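Local coordinates for protein imelysin (Bacteroides ovatus ATCC 8483, PDB 3OYV) that is an imelysin-like, probably outer-membrane protein implicated in bacterial iron uptake, its peptidase activity uncertain, at residues A[28-33]-A[253-259]; A[312-316]-A[346-350]; A[45-51]-A[290-295]. All blocks are in the same frame, centred on the assembly; numbering follows the deposited sequence. Where two conformers were deposited one is given.

Contact 1 (A[28-33]-A[253-259])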
loop_
_atom_site.group_PDB
_atom_site.type_symbol
_atom_site.label_atom_id
_atom_site.label_comp_id
_atom_site.label_asym_id
_atom_site.label_seq_id
_atom_site.Cartn_x
_atom_site.Cartn_y
_atom_site.Cartn_z
HETATM N N MSE A 28 -9.240 -13.136 -13.183
HETATM C CA MSE A 28 -9.619 -12.363 -11.979
HETATM C C MSE A 28 -9.535 -13.254 -10.756
HETATM O O MSE A 28 -8.998 -12.844 -9.729
HETATM C CB MSE A 28 -11.024 -11.777 -12.057
HETATM C CG MSE A 28 -11.154 -10.497 -12.797
HETATM SE SE MSE A 28 -12.835 -9.660 -12.440
HETATM C CE MSE A 28 -13.987 -11.088 -13.041
ATOM N N ARG A 29 -10.128 -14.447 -10.861
ATOM C CA ARG A 29 -10.066 -15.390 -9.752
ATOM C C ARG A 29 -8.619 -15.706 -9.369
ATOM O O ARG A 29 -8.273 -15.751 -8.193
ATOM C CB ARG A 29 -10.827 -16.701 -10.044
ATOM C CG ARG A 29 -10.723 -17.728 -8.988
ATOM C CD ARG A 29 -11.645 -18.868 -9.276
ATOM N NE ARG A 29 -11.322 -19.954 -8.353
ATOM C CZ ARG A 29 -11.981 -21.105 -8.255
ATOM N NH1 ARG A 29 -12.969 -21.365 -9.065
ATOM N NH2 ARG A 29 -11.604 -22.018 -7.362
ATOM N N ASN A 30 -7.786 -15.959 -10.373
ATOM C CA ASN A 30 -6.399 -16.278 -10.116
ATOM C C ASN A 30 -5.696 -15.151 -9.344
ATOM O O ASN A 30 -5.012 -15.387 -8.352
ATOM C CB ASN A 30 -5.654 -16.548 -11.422
ATOM C CG ASN A 30 -4.313 -17.235 -11.175
ATOM O OD1 ASN A 30 -4.273 -18.384 -10.746
ATOM N ND2 ASN A 30 -3.202 -16.507 -11.389
ATOM N N VAL A 31 -5.878 -13.921 -9.821
ATOM C CA VAL A 31 -5.199 -12.785 -9.195
ATOM C C VAL A 31 -5.729 -12.535 -7.773
ATOM O O VAL A 31 -4.949 -12.275 -6.847
ATOM C CB VAL A 31 -5.313 -11.555 -10.090
ATOM C CG1 VAL A 31 -4.760 -10.296 -9.400
ATOM C CG2 VAL A 31 -4.597 -11.779 -11.439
ATOM N N ALA A 32 -7.038 -12.689 -7.577
ATOM C CA ALA A 32 -7.641 -12.496 -6.254
ATOM C C ALA A 32 -7.198 -13.608 -5.304
ATOM O O ALA A 32 -6.992 -13.360 -4.113
ATOM C CB ALA A 32 -9.159 -12.461 -6.336
ATOM N N ALA A 33 -7.048 -14.859 -5.810
ATOM C CA ALA A 33 -6.571 -15.984 -5.004
ATOM C C ALA A 33 -5.156 -15.722 -4.516
ATOM O O ALA A 33 -4.819 -15.982 -3.366
ATOM C CB ALA A 33 -6.656 -17.265 -5.814
ATOM N N TYR A 253 -11.861 -11.567 -2.477
ATOM C CA TYR A 253 -11.886 -12.863 -3.172
ATOM C C TYR A 253 -13.361 -13.291 -3.372
ATOM O O TYR A 253 -13.741 -13.680 -4.463
ATOM C CB TYR A 253 -11.088 -13.895 -2.409
ATOM C CG TYR A 253 -11.092 -15.242 -3.067
ATOM C CD1 TYR A 253 -10.349 -15.493 -4.212
ATOM C CD2 TYR A 253 -11.918 -16.238 -2.596
ATOM C CE1 TYR A 253 -10.362 -16.757 -4.819
ATOM C CE2 TYR A 253 -11.937 -17.488 -3.181
ATOM C CZ TYR A 253 -11.154 -17.742 -4.301
ATOM O OH TYR A 253 -11.200 -18.975 -4.887
ATOM N N ASN A 254 -14.188 -13.217 -2.326
ATOM C CA ASN A 254 -15.576 -13.618 -2.460
ATOM C C ASN A 254 -16.321 -12.764 -3.477
ATOM O O ASN A 254 -17.091 -13.271 -4.277
ATOM C CB ASN A 254 -16.321 -13.557 -1.100
ATOM C CG ASN A 254 -15.814 -14.507 -0.102
ATOM O OD1 ASN A 254 -15.224 -14.101 0.912
ATOM N ND2 ASN A 254 -16.031 -15.783 -0.358
ATOM N N ALA A 255 -16.058 -11.455 -3.456
ATOM C CA ALA A 255 -16.699 -10.556 -4.383
ATOM C C ALA A 255 -16.325 -10.884 -5.835
ATOM O O ALA A 255 -17.169 -10.782 -6.758
ATOM C CB ALA A 255 -16.399 -9.094 -4.065
ATOM N N VAL A 256 -15.058 -11.239 -6.056
ATOM C CA VAL A 256 -14.607 -11.635 -7.375
ATOM C C VAL A 256 -15.253 -12.952 -7.822
ATOM O O VAL A 256 -15.642 -13.071 -8.966
ATOM C CB VAL A 256 -13.058 -11.679 -7.400
ATOM C CG1 VAL A 256 -12.539 -12.452 -8.631
ATOM C CG2 VAL A 256 -12.469 -10.253 -7.362
ATOM N N ILE A 257 -15.375 -13.918 -6.912
ATOM C CA ILE A 257 -16.035 -15.201 -7.257
ATOM C C ILE A 257 -17.514 -14.925 -7.659
ATOM O O ILE A 257 -18.002 -15.467 -8.655
ATOM C CB ILE A 257 -15.919 -16.248 -6.093
ATOM C CG1 ILE A 257 -14.462 -16.671 -5.837
ATOM C CG2 ILE A 257 -16.813 -17.479 -6.383
ATOM C CD1 ILE A 257 -13.795 -17.359 -6.987
ATOM N N VAL A 258 -18.215 -14.057 -6.930
ATOM C CA VAL A 258 -19.626 -13.787 -7.255
ATOM C C VAL A 258 -19.738 -13.113 -8.620
ATOM O O VAL A 258 -20.614 -13.468 -9.415
ATOM C CB VAL A 258 -20.338 -12.977 -6.148
ATOM C CG1 VAL A 258 -21.774 -12.581 -6.559
ATOM C CG2 VAL A 258 -20.349 -13.787 -4.861
ATOM N N LEU A 259 -18.807 -12.195 -8.916
ATOM C CA LEU A 259 -18.757 -11.533 -10.211
ATOM C C LEU A 259 -18.555 -12.556 -11.332
ATOM O O LEU A 259 -19.236 -12.464 -12.381
ATOM C CB LEU A 259 -17.664 -10.458 -10.208
ATOM C CG LEU A 259 -17.309 -9.752 -11.522
ATOM C CD1 LEU A 259 -18.412 -9.033 -12.212
ATOM C CD2 LEU A 259 -16.175 -8.761 -11.248
HETATM O O HOH W 1 -9.071 -20.127 -6.638
#

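Contact 2 (A[312-316]-A[346-350])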
loop_
_atom_site.group_PDB
_atom_site.type_symbol
_atom_site.label_atom_id
_atom_site.label_comp_id
_atom_site.label_asym_id
_atom_site.label_seq_id
_atom_site.Cartn_x
_atom_site.Cartn_y
_atom_site.Cartn_z
ATOM N N ILE A 312 -1.358 -8.763 -19.884
ATOM C CA ILE A 312 -2.708 -9.007 -19.341
ATOM C C ILE A 312 -3.718 -9.167 -20.467
ATOM O O ILE A 312 -4.542 -10.069 -20.431
ATOM C CB ILE A 312 -3.135 -7.907 -18.344
ATOM C CG1 ILE A 312 -2.174 -7.847 -17.148
ATOM C CG2 ILE A 312 -4.542 -8.160 -17.842
ATOM C CD1 ILE A 312 -2.296 -6.558 -16.289
ATOM N N VAL A 313 -3.668 -8.292 -21.463
ATOM C CA VAL A 313 -4.555 -8.402 -22.613
ATOM C C VAL A 313 -4.367 -9.747 -23.338
ATOM O O VAL A 313 -5.354 -10.390 -23.701
ATOM C CB VAL A 313 -4.375 -7.197 -23.560
ATOM C CG1 VAL A 313 -5.131 -7.397 -24.898
ATOM C CG2 VAL A 313 -4.821 -5.898 -22.854
ATOM N N GLN A 314 -3.121 -10.192 -23.500
ATOM C CA GLN A 314 -2.850 -11.499 -24.128
ATOM C C GLN A 314 -3.468 -12.634 -23.305
ATOM O O GLN A 314 -4.087 -13.557 -23.858
ATOM C CB GLN A 314 -1.350 -11.718 -24.308
ATOM C CG GLN A 314 -0.697 -10.832 -25.359
ATOM C CD GLN A 314 0.812 -11.001 -25.416
ATOM O OE1 GLN A 314 1.429 -11.579 -24.513
ATOM N NE2 GLN A 314 1.419 -10.485 -26.479
ATOM N N ILE A 315 -3.336 -12.567 -21.986
ATOM C CA ILE A 315 -4.007 -13.531 -21.080
ATOM C C ILE A 315 -5.527 -13.539 -21.294
ATOM O O ILE A 315 -6.166 -14.603 -21.410
ATOM C CB ILE A 315 -3.635 -13.217 -19.598
ATOM C CG1 ILE A 315 -2.200 -13.698 -19.338
ATOM C CG2 ILE A 315 -4.653 -13.856 -18.618
ATOM C CD1 ILE A 315 -1.517 -13.074 -18.098
ATOM N N LEU A 316 -6.124 -12.346 -21.365
ATOM C CA LEU A 316 -7.563 -12.248 -21.491
ATOM C C LEU A 316 -8.055 -12.778 -22.829
ATOM O O LEU A 316 -9.185 -13.254 -22.921
ATOM C CB LEU A 316 -8.026 -10.810 -21.269
ATOM C CG LEU A 316 -7.827 -10.300 -19.835
ATOM C CD1 LEU A 316 -8.088 -8.751 -19.798
ATOM C CD2 LEU A 316 -8.744 -11.042 -18.860
ATOM N N THR A 346 -3.312 -5.262 -10.970
ATOM C CA THR A 346 -3.860 -6.147 -12.008
ATOM C C THR A 346 -5.345 -6.358 -11.780
ATOM O O THR A 346 -6.129 -6.273 -12.712
ATOM C CB THR A 346 -3.095 -7.487 -12.103
ATOM O OG1 THR A 346 -1.762 -7.212 -12.520
ATOM C CG2 THR A 346 -3.761 -8.372 -13.147
ATOM N N LEU A 347 -5.746 -6.607 -10.533
ATOM C CA LEU A 347 -7.181 -6.685 -10.269
ATOM C C LEU A 347 -7.871 -5.379 -10.567
ATOM O O LEU A 347 -8.961 -5.376 -11.105
ATOM C CB LEU A 347 -7.406 -7.129 -8.851
ATOM C CG LEU A 347 -8.779 -7.648 -8.516
ATOM C CD1 LEU A 347 -9.323 -8.647 -9.541
ATOM C CD2 LEU A 347 -8.694 -8.285 -7.083
ATOM N N GLU A 348 -7.210 -4.279 -10.219
ATOM C CA GLU A 348 -7.753 -2.966 -10.548
ATOM C C GLU A 348 -8.028 -2.819 -12.060
ATOM O O GLU A 348 -9.092 -2.342 -12.479
ATOM C CB GLU A 348 -6.772 -1.870 -10.064
ATOM C CG GLU A 348 -7.311 -0.448 -10.087
ATOM C CD GLU A 348 -6.193 0.589 -9.958
ATOM O OE1 GLU A 348 -5.012 0.210 -9.978
ATOM O OE2 GLU A 348 -6.535 1.785 -9.898
ATOM N N PHE A 349 -7.042 -3.228 -12.862
ATOM C CA PHE A 349 -7.179 -3.186 -14.339
ATOM C C PHE A 349 -8.403 -3.973 -14.812
ATOM O O PHE A 349 -9.103 -3.563 -15.727
ATOM C CB PHE A 349 -5.901 -3.782 -14.932
ATOM C CG PHE A 349 -5.862 -3.864 -16.443
ATOM C CD1 PHE A 349 -6.460 -4.901 -17.120
ATOM C CD2 PHE A 349 -5.098 -2.980 -17.171
ATOM C CE1 PHE A 349 -6.389 -4.963 -18.497
ATOM C CE2 PHE A 349 -5.007 -3.074 -18.551
ATOM C CZ PHE A 349 -5.669 -4.047 -19.199
ATOM N N LEU A 350 -8.619 -5.113 -14.175
ATOM C CA LEU A 350 -9.700 -6.044 -14.511
ATOM C C LEU A 350 -11.072 -5.587 -14.052
ATOM O O LEU A 350 -12.082 -6.062 -14.578
ATOM C CB LEU A 350 -9.357 -7.440 -13.962
ATOM C CG LEU A 350 -8.133 -8.155 -14.580
ATOM C CD1 LEU A 350 -7.744 -9.400 -13.747
ATOM C CD2 LEU A 350 -8.352 -8.485 -16.080
#

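Contact 3 (A[45-51]-A[290-295])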
loop_
_atom_site.group_PDB
_atom_site.type_symbol
_atom_site.label_atom_id
_atom_site.label_comp_id
_atom_site.label_asym_id
_atom_site.label_seq_id
_atom_site.Cartn_x
_atom_site.Cartn_y
_atom_site.Cartn_z
ATOM N N ALA A 45 2.593 -14.382 9.428
ATOM C CA ALA A 45 4.026 -14.261 9.721
ATOM C C ALA A 45 4.203 -13.324 10.916
ATOM O O ALA A 45 5.011 -13.569 11.798
ATOM C CB ALA A 45 4.767 -13.713 8.549
ATOM N N TRP A 46 3.413 -12.247 10.933
ATOM C CA TRP A 46 3.454 -11.304 12.052
ATOM C C TRP A 46 2.790 -11.824 13.302
ATOM O O TRP A 46 3.243 -11.550 14.411
ATOM C CB TRP A 46 2.826 -9.954 11.645
ATOM C CG TRP A 46 3.794 -9.016 10.965
ATOM C CD1 TRP A 46 4.062 -8.939 9.618
ATOM C CD2 TRP A 46 4.640 -8.035 11.590
ATOM N NE1 TRP A 46 5.033 -8.008 9.376
ATOM C CE2 TRP A 46 5.388 -7.425 10.568
ATOM C CE3 TRP A 46 4.869 -7.645 12.914
ATOM C CZ2 TRP A 46 6.299 -6.393 10.825
ATOM C CZ3 TRP A 46 5.757 -6.615 13.157
ATOM C CH2 TRP A 46 6.470 -6.018 12.143
ATOM N N ASN A 47 1.638 -12.478 13.145
ATOM C CA ASN A 47 0.776 -12.766 14.271
ATOM C C ASN A 47 0.930 -14.140 14.885
ATOM O O ASN A 47 0.577 -14.330 16.054
ATOM C CB ASN A 47 -0.679 -12.599 13.836
ATOM C CG ASN A 47 -1.658 -12.714 15.002
ATOM O OD1 ASN A 47 -1.627 -11.923 15.971
ATOM N ND2 ASN A 47 -2.573 -13.669 14.897
ATOM N N SER A 48 1.438 -15.084 14.109
ATOM C CA SER A 48 1.481 -16.476 14.555
ATOM C C SER A 48 2.896 -17.054 14.556
ATOM O O SER A 48 3.397 -17.517 15.612
ATOM C CB SER A 48 0.541 -17.326 13.680
ATOM O OG SER A 48 0.607 -18.692 14.061
ATOM N N SER A 49 3.548 -17.037 13.414
ATOM C CA SER A 49 4.843 -17.688 13.291
ATOM C C SER A 49 5.595 -17.213 12.084
ATOM O O SER A 49 5.081 -17.270 10.963
ATOM C CB SER A 49 4.641 -19.205 13.218
ATOM O OG SER A 49 5.863 -19.910 13.032
ATOM N N TYR A 50 6.819 -16.745 12.312
ATOM C CA TYR A 50 7.714 -16.328 11.271
ATOM C C TYR A 50 8.716 -17.430 11.043
ATOM O O TYR A 50 9.502 -17.748 11.936
ATOM C CB TYR A 50 8.397 -15.041 11.711
ATOM C CG TYR A 50 9.432 -14.501 10.798
ATOM C CD1 TYR A 50 9.090 -13.997 9.544
ATOM C CD2 TYR A 50 10.753 -14.422 11.206
ATOM C CE1 TYR A 50 10.032 -13.435 8.713
ATOM C CE2 TYR A 50 11.714 -13.875 10.380
ATOM C CZ TYR A 50 11.364 -13.398 9.130
ATOM O OH TYR A 50 12.333 -12.862 8.335
ATOM N N LYS A 51 8.649 -18.010 9.849
ATOM C CA LYS A 51 9.550 -19.083 9.417
ATOM C C LYS A 51 9.578 -20.216 10.411
ATOM O O LYS A 51 10.642 -20.721 10.750
ATOM C CB LYS A 51 10.936 -18.478 9.224
ATOM C CG LYS A 51 11.028 -17.534 8.055
ATOM C CD LYS A 51 12.349 -16.808 8.068
ATOM C CE LYS A 51 12.612 -16.127 6.750
ATOM N NZ LYS A 51 13.959 -15.485 6.760
ATOM N N PHE A 290 8.758 -3.247 5.837
ATOM C CA PHE A 290 9.917 -3.955 6.328
ATOM C C PHE A 290 9.493 -5.272 6.931
ATOM O O PHE A 290 8.311 -5.521 7.130
ATOM C CB PHE A 290 10.721 -3.123 7.358
ATOM C CG PHE A 290 10.054 -2.962 8.697
ATOM C CD1 PHE A 290 9.207 -1.884 8.944
ATOM C CD2 PHE A 290 10.318 -3.843 9.713
ATOM C CE1 PHE A 290 8.637 -1.732 10.207
ATOM C CE2 PHE A 290 9.737 -3.713 10.956
ATOM C CZ PHE A 290 8.917 -2.653 11.207
ATOM N N GLY A 291 10.459 -6.143 7.198
ATOM C CA GLY A 291 10.152 -7.456 7.716
ATOM C C GLY A 291 9.477 -8.284 6.642
ATOM O O GLY A 291 9.816 -8.159 5.459
ATOM N N PRO A 292 8.522 -9.129 7.035
ATOM C CA PRO A 292 7.894 -10.051 6.079
ATOM C C PRO A 292 7.486 -9.485 4.739
ATOM O O PRO A 292 7.771 -10.089 3.699
ATOM C CB PRO A 292 6.706 -10.589 6.870
ATOM C CG PRO A 292 7.211 -10.635 8.278
ATOM C CD PRO A 292 8.091 -9.398 8.420
ATOM N N VAL A 293 6.855 -8.325 4.716
ATOM C CA VAL A 293 6.362 -7.802 3.431
ATOM C C VAL A 293 7.528 -7.423 2.498
ATOM O O VAL A 293 7.350 -7.364 1.291
ATOM C CB VAL A 293 5.413 -6.587 3.625
ATOM C CG1 VAL A 293 6.235 -5.324 4.009
ATOM C CG2 VAL A 293 4.532 -6.347 2.381
ATOM N N ASP A 294 8.710 -7.179 3.075
ATOM C CA ASP A 294 9.886 -6.742 2.326
ATOM C C ASP A 294 10.846 -7.897 2.075
ATOM O O ASP A 294 12.035 -7.663 1.804
ATOM C CB ASP A 294 10.583 -5.632 3.131
ATOM C CG ASP A 294 11.696 -4.920 2.385
ATOM O OD1 ASP A 294 11.504 -4.585 1.190
ATOM O OD2 ASP A 294 12.736 -4.634 3.053
ATOM N N GLU A 295 10.346 -9.134 2.180
ATOM C CA GLU A 295 11.124 -10.361 1.972
ATOM C C GLU A 295 10.452 -11.241 0.928
ATOM O O GLU A 295 9.222 -11.209 0.733
ATOM C CB GLU A 295 11.252 -11.115 3.289
ATOM C CG GLU A 295 12.043 -10.328 4.360
ATOM C CD GLU A 295 12.028 -10.902 5.774
ATOM O OE1 GLU A 295 11.472 -11.991 6.037
ATOM O OE2 GLU A 295 12.618 -10.224 6.657
HETATM O O HOH W 2 5.855 -6.655 7.032
HETATM O O HOH W 3 13.475 -13.865 4.065
#

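Contact 1 (A[28-33]-A[253-259])
CG of Arg-29 stands anti to the backbone N (chi1 176°) and the chain runs on extended to NE, a course that lays its methylenes against Ile-257, with CD 3.5 Å from Ile-257 CD1, and brings the guanidinium near the hydroxyl of Tyr-253. Ring and guanidinium planes are steeply inclined, 78° apart, and a water joins the two groups: in the guanidinium plane it accepts from NE of Arg-29 at 2.8 Å, and it is hydrogen-bonded to Tyr-253 OH at 3.0 Å. Arginine suits this border because its apolar stem packs while its head reaches water and, beyond the pair, forms a cation-pi contact with Trp-326; Asp-331 also holds the tyrosine hydroxyl. The helices 28-33 and 253-259 run antiparallel, at 171°, as neighbours in a bundle of this nearly all-helical fold. Alanines permit the close approach: the Tyr-253 ring presents its edge to the backbone, CD1 lying 3.7 Å from Ala-33 N, while Ile-257 CG1, from the same helix, lies over one face, offset toward the rim. Val-256 CG1 fills the next position along the helix, 3.8 Å from CB of Met-28 and also touching that residue's carbonyl oxygen. Modelled as selenomethionine, Met-28 bends at chi3 and crosses Leu-259 at about a right angle; in one of its two conformers SE lies 3.7 Å from Leu-259 CD2 and CE rests on the same methyl.

Contact 2 (A[312-316]-A[346-350])
Helices 312-316 and 346-350 cross at 58° with their axes 12.1 Å apart, and even the nearest CA atoms, those of Ile-312 and Thr-346, are 8.0 Å from each other, a gap that only sizeable side chains can bridge. Phe-349 spans much of it. Its CG is anti to the backbone N (chi1 178°), which projects the ring toward the other helix, where it slides past Ile-312 in the opposite direction. The isoleucine uses both branches: CD1 comes over one face of the ring, and CG2 lies 3.7 Å from Phe-349 CE1. Leu-316 CD1 approaches the rim near the ring plane, and Val-313 adds a slanting touch from CG2, 4.2 Å from Phe-349 CZ. Beside the ring the two leucines meet through their methyls, Leu-316 CD1 being 3.7 Å from Leu-350 CD2. At the other end Ile-312 CD1 rests 3.9 Å from CG2 of Thr-346; the threonine can face this apolar partner because its hydroxyl is bonded back to the carbonyl of Arg-342. Branched aliphatics gathered round one aromatic ring make this interface almost entirely apolar, the threonine hydroxyl at its end being the exception. Helix 346-350 also carries the end of the GxHxxE signature of imelysin-like proteins, where Glu-348 bonds to His-345 and Ser-118 and points elsewhere; the packing described here belongs to another face of that helix. Tyr-117 meets the Phe-349 ring edge-to-face. Helix 21-47 flanks the pair, with Trp-24 packing on Leu-316 and donating from NE1 to the carbonyl of Leu-350, just before the short hairpin of strands 352-353 and 356-357, from which Arg-358 follows to bind the carbonyl of Phe-349.

Contact 3 (A[45-51]-A[290-295])
Pro-292 is set against Ala-45, Trp-46 and Tyr-50, where the end of helix 21-47 and the loop after it receive a short 3-10 turn in the loop between helices 265-283 and 298-303 of this helical fold. This is the tight side. The proline ring presents its methylenes to the pyrrole part of the indole, with CD 3.5 Å from Trp-46 NE1, to the Ala-45 methyl, and to the Tyr-50 ring. Proline, with phi restricted by its ring, suits the start of such a turn, and Gly-291 before it adopts a positive phi where a CB would run into Pro-292 CD. At the far rim of the indole, Trp-46 CH2 comes 4.2 Å from Phe-290 CE2, the two side chains crossing at about a right angle. One water fastens this side: in the indole plane it accepts from Trp-46 NE1 at 2.8 Å and from the amide N of Val-293, and it donates to the carbonyl of Phe-290. Tyr-56 and Tyr-242 bring further aromatic rings to Trp-46.

The outer side is polar: a short bond from Tyr-50 to Glu-295 anchors it, and looseness begins at exposed Lys-51. Tyr-50, CG anti to the backbone N (chi1 176°), donates from OH to Glu-295 OE1 at 2.6 Å, on the syn side and 16° out of the carboxylate plane. Lys-51 lays CD over one face of the tyrosine ring; its NZ, linked weakly to OE1 through a water, is beyond salt-bridge range of Glu-295 but may still favour the carboxylate's negative charge, and makes a weak 3.5 Å hydrogen bond to Tyr-50 OH.

Helix 21-47 ties the three contacts together. Contact 1 uses its first half and contact 3 its C-terminal end, their centres about 25 Å apart, and it also flanks contact 2. Contacts 1 and 2, with centres about 13 Å apart, pack directly on each other: Met-28 CG lies 3.7 Å from Leu-350 CD1, and Val-31 packs on Thr-346. Contact 3 stands about 29 Å from contact 2, centre to centre. Along the chain contacts 1 and 3 interleave, each joining the N-terminal helix to parts more than 200 residues later, whereas contact 2 closes locally afterwards. The helix is thereby bound to the C-terminal half, and through Met-28 and Val-31 also to the signature-bearing helix 343-351.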